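Local coordinates for solute Binding Protein BlMnBP1, Blac_00780 in complex with mannopentaose (Bifidobacterium, PDB 6I5W) that binds beta-manno-oligosaccharides as a solute-binding protein of the ABC transporter that confers bacterial growth on beta-mannan, at residues Ala134-Asn139 / Pro288-Val293; Lys141-Ala146 / Ile261-Leu266; Lys170-Tyr175 / Tyr239-Tyr244. All coordinates share one frame; numbering follows the deposited sequence.

Contact 1: Ala134-Asn139 / Pro288-Val293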
# COMPACT_ATOMS: atom_id res chain seq x y z
N ALA A 134 2.24 3.11 -6.67
CA ALA A 134 1.52 1.93 -7.14
C ALA A 134 2.03 1.65 -8.55
O ALA A 134 1.76 2.41 -9.49
CB ALA A 134 0.02 2.16 -7.07
N GLY A 135 2.83 0.62 -8.69
CA GLY A 135 3.49 0.35 -9.95
C GLY A 135 3.59 -1.15 -10.10
O GLY A 135 2.87 -1.88 -9.45
N ILE A 136 4.46 -1.62 -11.00
CA ILE A 136 4.65 -3.05 -11.19
C ILE A 136 6.13 -3.36 -10.99
O ILE A 136 7.00 -2.62 -11.46
CB ILE A 136 4.18 -3.52 -12.58
CG1 ILE A 136 2.66 -3.27 -12.77
CG2 ILE A 136 4.63 -4.99 -12.84
CD1 ILE A 136 1.98 -3.87 -14.05
N VAL A 137 6.39 -4.45 -10.29
CA VAL A 137 7.75 -4.96 -10.14
C VAL A 137 8.00 -5.88 -11.33
O VAL A 137 7.10 -6.60 -11.76
CB VAL A 137 7.96 -5.68 -8.81
CG1 VAL A 137 9.47 -5.91 -8.60
CG2 VAL A 137 7.37 -4.87 -7.67
N TYR A 138 9.20 -5.82 -11.90
CA TYR A 138 9.49 -6.56 -13.14
C TYR A 138 10.97 -6.92 -13.11
O TYR A 138 11.80 -6.23 -12.49
CB TYR A 138 9.05 -5.74 -14.39
CG TYR A 138 10.02 -4.70 -14.86
CD1 TYR A 138 9.99 -3.42 -14.35
CD2 TYR A 138 10.96 -4.99 -15.83
CE1 TYR A 138 10.91 -2.49 -14.74
CE2 TYR A 138 11.85 -4.05 -16.23
CZ TYR A 138 11.83 -2.82 -15.69
OH TYR A 138 12.73 -1.89 -16.12
N ASN A 139 11.26 -8.07 -13.71
CA ASN A 139 12.61 -8.61 -13.83
C ASN A 139 13.16 -8.18 -15.18
O ASN A 139 12.64 -8.57 -16.22
CB ASN A 139 12.60 -10.13 -13.67
CG ASN A 139 13.99 -10.74 -13.81
OD1 ASN A 139 14.68 -10.48 -14.78
ND2 ASN A 139 14.39 -11.56 -12.85
N PRO A 288 5.88 1.95 -14.09
CA PRO A 288 4.55 2.49 -13.82
C PRO A 288 3.50 1.50 -14.31
O PRO A 288 3.77 0.72 -15.22
CB PRO A 288 4.50 3.81 -14.60
CG PRO A 288 5.94 4.06 -15.07
CD PRO A 288 6.58 2.72 -15.14
N PHE A 289 2.33 1.51 -13.69
CA PHE A 289 1.28 0.62 -14.17
C PHE A 289 0.96 0.99 -15.62
O PHE A 289 0.97 2.18 -15.97
CB PHE A 289 0.04 0.71 -13.28
CG PHE A 289 -1.00 -0.35 -13.59
CD1 PHE A 289 -1.97 -0.15 -14.54
CD2 PHE A 289 -0.96 -1.58 -12.93
CE1 PHE A 289 -2.91 -1.12 -14.85
CE2 PHE A 289 -1.93 -2.57 -13.22
CZ PHE A 289 -2.89 -2.34 -14.21
N PRO A 290 0.70 -0.02 -16.53
CA PRO A 290 0.64 0.28 -17.97
C PRO A 290 -0.69 0.87 -18.43
O PRO A 290 -1.40 0.30 -19.23
CB PRO A 290 0.89 -1.10 -18.62
CG PRO A 290 0.51 -2.11 -17.57
CD PRO A 290 0.85 -1.47 -16.27
N ILE A 291 -1.03 2.03 -17.89
CA ILE A 291 -2.17 2.81 -18.33
C ILE A 291 -1.65 4.19 -18.67
O ILE A 291 -0.80 4.74 -17.96
CB ILE A 291 -3.29 2.89 -17.28
CG1 ILE A 291 -4.10 1.58 -17.31
CG2 ILE A 291 -4.16 4.11 -17.54
CD1 ILE A 291 -5.19 1.55 -16.19
N THR A 292 -2.14 4.74 -19.76
CA THR A 292 -1.80 6.08 -20.19
C THR A 292 -3.08 6.86 -20.29
O THR A 292 -4.06 6.35 -20.82
CB THR A 292 -1.10 6.06 -21.54
OG1 THR A 292 0.15 5.37 -21.41
CG2 THR A 292 -0.84 7.44 -22.00
N VAL A 293 -3.06 8.09 -19.81
CA VAL A 293 -4.26 8.91 -19.75
C VAL A 293 -3.94 10.18 -20.51
O VAL A 293 -3.12 11.00 -20.06
CB VAL A 293 -4.69 9.20 -18.30
CG1 VAL A 293 -5.99 9.99 -18.31
CG2 VAL A 293 -4.85 7.88 -17.56
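I136 meets F289 and P290 where strand 123-139 passes the loop that follows its antiparallel neighbour in the mixed sheet, strand 284-288. The tight part is the end of the isoleucine. Its CG1 lies anti to the carbonyl carbon (chi1 -62°), and an extended chi2 carries CD1 out to the loop. I136 CD1 presses on P290 CD at 3.5 Å, closer than usual for two carbons. The same methyl lies 3.9 Å from F289 CD2, obliquely to the ring. P290 CD also covers one face of the F289 ring, offset toward the rim. F289 and P290 therefore form one apolar surface for I136. P290 is the centre of an inverse gamma turn, closed by I291 N to F289 O at 2.8 Å. The rest is looser. G135 CA stays 4.1 Å from F289 N. Beyond P290 the loop leaves the strand, toward partly exposed T292 and V293. On the strand, the A134 side chain is about 7 Å from a beta-D-mannopyranose of the bound manno-oligosaccharide. I136 also touches M287 of strand 284-288 and T263 and V265 of strand 261-267. Helix 223-236 packs on F289 through V227 and T230, and the ring of Y190 meets F289 too.

Contact 2: Lys141-Ala146 / Ile261-Leu266. With ZN (zinc ion), chain B.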
# COMPACT_ATOMS: atom_id res chain seq x y z
N LYS A 141 15.94 -8.85 -16.65
CA LYS A 141 16.58 -9.91 -17.41
C LYS A 141 15.55 -10.71 -18.20
O LYS A 141 15.79 -11.06 -19.36
CB LYS A 141 17.39 -10.80 -16.46
CG LYS A 141 17.54 -12.21 -16.98
CD LYS A 141 18.41 -13.09 -16.11
CE LYS A 141 17.94 -14.54 -16.23
NZ LYS A 141 17.75 -14.99 -17.65
N VAL A 142 14.38 -10.99 -17.59
CA VAL A 142 13.29 -11.68 -18.28
C VAL A 142 12.76 -10.84 -19.43
O VAL A 142 12.56 -11.34 -20.55
CB VAL A 142 12.17 -12.02 -17.26
CG1 VAL A 142 10.91 -12.53 -17.98
CG2 VAL A 142 12.67 -12.99 -16.20
N PHE A 143 12.59 -9.53 -19.20
CA PHE A 143 12.14 -8.64 -20.25
C PHE A 143 13.13 -8.60 -21.41
O PHE A 143 12.72 -8.58 -22.57
CB PHE A 143 11.94 -7.22 -19.69
CG PHE A 143 10.55 -6.97 -19.18
CD1 PHE A 143 9.97 -7.83 -18.27
CD2 PHE A 143 9.83 -5.89 -19.62
CE1 PHE A 143 8.68 -7.61 -17.81
CE2 PHE A 143 8.56 -5.66 -19.17
CZ PHE A 143 7.98 -6.51 -18.25
N GLU A 144 14.43 -8.58 -21.12
CA GLU A 144 15.43 -8.57 -22.19
C GLU A 144 15.38 -9.87 -22.97
O GLU A 144 15.38 -9.87 -24.20
CB GLU A 144 16.82 -8.37 -21.58
CG GLU A 144 17.02 -6.97 -21.06
CD GLU A 144 18.13 -6.86 -20.06
OE1 GLU A 144 18.59 -7.91 -19.54
OE2 GLU A 144 18.55 -5.71 -19.81
N GLU A 145 15.32 -11.00 -22.27
CA GLU A 145 15.24 -12.30 -22.92
C GLU A 145 14.10 -12.34 -23.92
O GLU A 145 14.22 -12.93 -24.99
CB GLU A 145 15.03 -13.37 -21.87
CG GLU A 145 15.42 -14.75 -22.25
CD GLU A 145 16.19 -15.41 -21.11
OE1 GLU A 145 17.44 -15.52 -21.22
OE2 GLU A 145 15.55 -15.78 -20.09
N ALA A 146 12.99 -11.70 -23.61
CA ALA A 146 11.85 -11.67 -24.50
C ALA A 146 11.94 -10.60 -25.58
O ALA A 146 11.00 -10.47 -26.35
CB ALA A 146 10.55 -11.44 -23.70
N ILE A 261 9.77 -15.34 -12.49
CA ILE A 261 8.58 -14.52 -12.61
C ILE A 261 9.00 -13.22 -13.27
O ILE A 261 10.01 -12.61 -12.90
CB ILE A 261 7.94 -14.24 -11.24
CG1 ILE A 261 7.35 -15.52 -10.66
CG2 ILE A 261 6.87 -13.18 -11.34
CD1 ILE A 261 7.09 -15.44 -9.12
N ALA A 262 8.21 -12.79 -14.24
CA ALA A 262 8.53 -11.56 -14.94
C ALA A 262 7.95 -10.33 -14.24
O ALA A 262 8.63 -9.29 -14.18
CB ALA A 262 8.04 -11.62 -16.39
N THR A 263 6.69 -10.39 -13.78
CA THR A 263 6.02 -9.23 -13.24
C THR A 263 5.15 -9.66 -12.05
O THR A 263 4.63 -10.79 -11.98
CB THR A 263 5.08 -8.46 -14.21
OG1 THR A 263 3.96 -9.29 -14.58
CG2 THR A 263 5.79 -8.03 -15.47
N MET A 264 4.99 -8.73 -11.13
CA MET A 264 4.07 -8.79 -10.00
C MET A 264 3.54 -7.38 -9.76
O MET A 264 4.31 -6.41 -9.74
CB MET A 264 4.76 -9.35 -8.78
CG MET A 264 4.89 -10.88 -8.75
SD MET A 264 5.38 -11.39 -7.09
CE MET A 264 7.17 -11.41 -7.20
N VAL A 265 2.24 -7.27 -9.58
CA VAL A 265 1.58 -5.97 -9.38
C VAL A 265 1.54 -5.69 -7.89
O VAL A 265 0.70 -6.22 -7.15
CB VAL A 265 0.19 -5.98 -10.02
CG1 VAL A 265 -0.45 -4.61 -10.08
CG2 VAL A 265 0.32 -6.46 -11.48
N LEU A 266 2.49 -4.85 -7.42
CA LEU A 266 2.74 -4.56 -6.00
C LEU A 266 3.35 -3.15 -5.87
O LEU A 266 4.08 -2.70 -6.77
CB LEU A 266 3.70 -5.58 -5.40
CG LEU A 266 3.32 -7.05 -5.35
CD1 LEU A 266 4.56 -7.84 -5.02
CD2 LEU A 266 2.24 -7.38 -4.36
ZN ZN B . 20.28 -5.40 -18.92
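The F143 ring meets T263 through its edge. T263 CG2 lies in the ring plane, 3.7 Å from F143 CE1 and 3.9 Å from F143 CZ, and the two side chains cross at about a right angle. A262 O approaches the ring obliquely, 4.0 Å from F143 CE1. The ring of Y138 meets that of F143 with the planes about 50° apart. The other flat group is the carboxylate of E144, which serves the zinc site and not the strand. Its OE2 binds the zinc ion at 2.0 Å, while E144 OE1 stays 3.1 Å from the metal, so the carboxylate binds through one oxygen. The tightest packing is beside F143. V142 holds CG1 anti to its backbone N (chi1 171°), and this branch presses on A262 CB at 3.4 Å, a short distance for two carbons. T263 turns its methyl to F143 and gives its hydroxyl to P173 O in a hydrogen bond. Helix 141-145 runs at 121° to strand 261-266, with the axes 8.5 Å apart. The helix follows strand 123-139 and packs through V142 and F143 on the neighbouring strand 261-267 of the same sheet. N139, the last residue of strand 123-139, is the N-cap of the helix: its OD1 accepts a hydrogen bond from V142 N. Helix 155-168 closes the contact: its I165 touches V142, F143 and A262.

Contact 3: Lys170-Tyr175 / Tyr239-Tyr244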
# COMPACT_ATOMS: atom_id res chain seq x y z
N LYS A 170 10.88 -18.95 -19.90
CA LYS A 170 10.35 -19.93 -18.96
C LYS A 170 9.70 -19.28 -17.74
O LYS A 170 9.35 -19.98 -16.80
CB LYS A 170 11.47 -20.86 -18.47
CG LYS A 170 12.59 -21.03 -19.46
CD LYS A 170 13.75 -21.80 -18.84
CE LYS A 170 13.29 -23.12 -18.22
NZ LYS A 170 14.45 -23.95 -17.75
N ALA A 171 9.55 -17.96 -17.75
CA ALA A 171 9.08 -17.19 -16.63
C ALA A 171 7.57 -17.16 -16.55
O ALA A 171 6.89 -17.21 -17.56
CB ALA A 171 9.59 -15.77 -16.73
N VAL A 172 7.03 -17.07 -15.33
CA VAL A 172 5.62 -16.74 -15.20
C VAL A 172 5.49 -15.27 -15.62
O VAL A 172 6.13 -14.42 -15.00
CB VAL A 172 5.07 -16.99 -13.81
CG1 VAL A 172 3.61 -16.61 -13.74
CG2 VAL A 172 5.26 -18.47 -13.46
N PRO A 173 4.77 -14.96 -16.71
CA PRO A 173 4.67 -13.53 -17.10
C PRO A 173 4.12 -12.62 -15.99
O PRO A 173 4.64 -11.52 -15.80
CB PRO A 173 3.77 -13.58 -18.35
CG PRO A 173 3.85 -15.00 -18.87
CD PRO A 173 4.02 -15.85 -17.62
N LEU A 174 3.11 -13.04 -15.25
CA LEU A 174 2.51 -12.22 -14.19
C LEU A 174 2.08 -13.22 -13.12
O LEU A 174 1.22 -14.06 -13.38
CB LEU A 174 1.33 -11.40 -14.69
CG LEU A 174 0.62 -10.50 -13.68
CD1 LEU A 174 -0.26 -9.44 -14.28
CD2 LEU A 174 -0.25 -11.38 -12.80
N TYR A 175 2.70 -13.14 -11.92
CA TYR A 175 2.40 -14.05 -10.81
C TYR A 175 1.34 -13.39 -9.93
O TYR A 175 1.55 -12.28 -9.44
CB TYR A 175 3.67 -14.32 -10.01
CG TYR A 175 3.61 -15.44 -9.00
CD1 TYR A 175 3.75 -16.75 -9.40
CD2 TYR A 175 3.48 -15.18 -7.63
CE1 TYR A 175 3.70 -17.80 -8.49
CE2 TYR A 175 3.45 -16.24 -6.70
CZ TYR A 175 3.57 -17.55 -7.15
OH TYR A 175 3.58 -18.64 -6.30
N TYR A 239 -1.30 -16.24 -19.04
CA TYR A 239 -0.02 -15.59 -18.76
C TYR A 239 0.29 -15.45 -17.27
O TYR A 239 1.12 -14.63 -16.90
CB TYR A 239 0.03 -14.20 -19.41
CG TYR A 239 -0.25 -14.16 -20.91
CD1 TYR A 239 -0.03 -15.25 -21.74
CD2 TYR A 239 -0.76 -13.01 -21.48
CE1 TYR A 239 -0.32 -15.18 -23.10
CE2 TYR A 239 -1.04 -12.93 -22.81
CZ TYR A 239 -0.81 -14.01 -23.63
OH TYR A 239 -1.13 -13.85 -24.94
N THR A 240 -0.37 -16.24 -16.43
CA THR A 240 -0.07 -16.24 -15.00
C THR A 240 0.19 -17.69 -14.62
O THR A 240 0.15 -18.59 -15.49
CB THR A 240 -1.22 -15.66 -14.14
OG1 THR A 240 -2.36 -16.53 -14.23
CG2 THR A 240 -1.63 -14.28 -14.61
N GLU A 241 0.35 -17.96 -13.34
CA GLU A 241 0.91 -19.22 -12.90
C GLU A 241 -0.04 -20.38 -13.18
O GLU A 241 -1.25 -20.22 -13.33
CB GLU A 241 1.28 -19.12 -11.43
CG GLU A 241 0.11 -18.84 -10.46
CD GLU A 241 -0.37 -17.37 -10.40
OE1 GLU A 241 0.38 -16.43 -10.69
OE2 GLU A 241 -1.52 -17.16 -10.05
N GLU A 242 0.57 -21.58 -13.25
CA GLU A 242 -0.16 -22.82 -13.46
C GLU A 242 -1.35 -22.95 -12.53
O GLU A 242 -2.44 -23.36 -12.93
CB GLU A 242 0.79 -24.00 -13.22
CG GLU A 242 1.25 -24.19 -11.74
CD GLU A 242 1.98 -22.99 -11.16
OE1 GLU A 242 1.67 -22.62 -10.01
OE2 GLU A 242 2.86 -22.40 -11.86
N ASP A 243 -1.17 -22.63 -11.27
CA ASP A 243 -2.19 -22.97 -10.29
C ASP A 243 -2.21 -21.85 -9.26
O ASP A 243 -1.35 -21.79 -8.36
CB ASP A 243 -1.90 -24.31 -9.66
CG ASP A 243 -2.99 -24.75 -8.74
OD1 ASP A 243 -4.04 -24.03 -8.59
OD2 ASP A 243 -2.82 -25.83 -8.16
N TYR A 244 -3.19 -20.96 -9.40
CA TYR A 244 -3.29 -19.83 -8.50
C TYR A 244 -3.48 -20.28 -7.05
O TYR A 244 -3.11 -19.55 -6.11
CB TYR A 244 -4.43 -18.94 -8.93
CG TYR A 244 -5.78 -19.62 -9.15
CD1 TYR A 244 -6.65 -19.82 -8.09
CD2 TYR A 244 -6.18 -20.01 -10.41
CE1 TYR A 244 -7.89 -20.42 -8.29
CE2 TYR A 244 -7.40 -20.61 -10.61
CZ TYR A 244 -8.24 -20.82 -9.55
OH TYR A 244 -9.46 -21.41 -9.74
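E241 has CG between its backbone N and carbonyl carbon (chi1 61°), and its chain bends at chi2 (-79°), which brings the carboxylate up to Y175. E241 OE1 lies 3.1 Å from Y175 CA and 3.6 Å from Y175 CD1. The carboxylate and ring planes are 67° apart. The same oxygen accepts a hydrogen bond from T176 N. L174 and T240 lie side by side, with L174 CD2 3.7 Å from T240 CG2. The backbones meet through a weak, bent hydrogen bond, L174 N to Y239 O, at 3.0 Å. A CA-H...O contact joins T240 CA to L174 O, also at 3.0 Å. Strand 172-174 runs parallel to strand 261-267 in the mixed sheet of this extracellular solute-binding protein, a member of the periplasmic-binding-protein clan, and the chain turns a corner at P173. The P173 ring packs on the backbone and CB of Y239: P173 CB is 3.2 Å from Y239 O, and P173 CG is 3.9 Å from Y239 CB. A glycine in place of P173 would probably leave Y239 CB without its packing mate and let the corner flex. V172 CG1 lies 3.6 Å from E241 N. Helix 155-168 touches both P173 and Y239 through L162.

The chain first lays down strand 134-139 of contact 1, then helix 141-145 of contact 2, then segment 170-175 of contact 3. It comes back in reverse order. Segment 239-244 closes the innermost loop, strand 261-266 the middle one and segment 288-293 the outermost. The three contacts are thus nested, and none cross. Contacts 1 and 2 touch by pairing of neighbouring strands: V137 N to M264 O and N139 N to A262 O. Contacts 2 and 3 touch through A262 N to V172 O. Contacts 1 and 3 do not touch but reach the same sheet. Strand 261-267 lies between strands 123-139 and 172-174 and links all three.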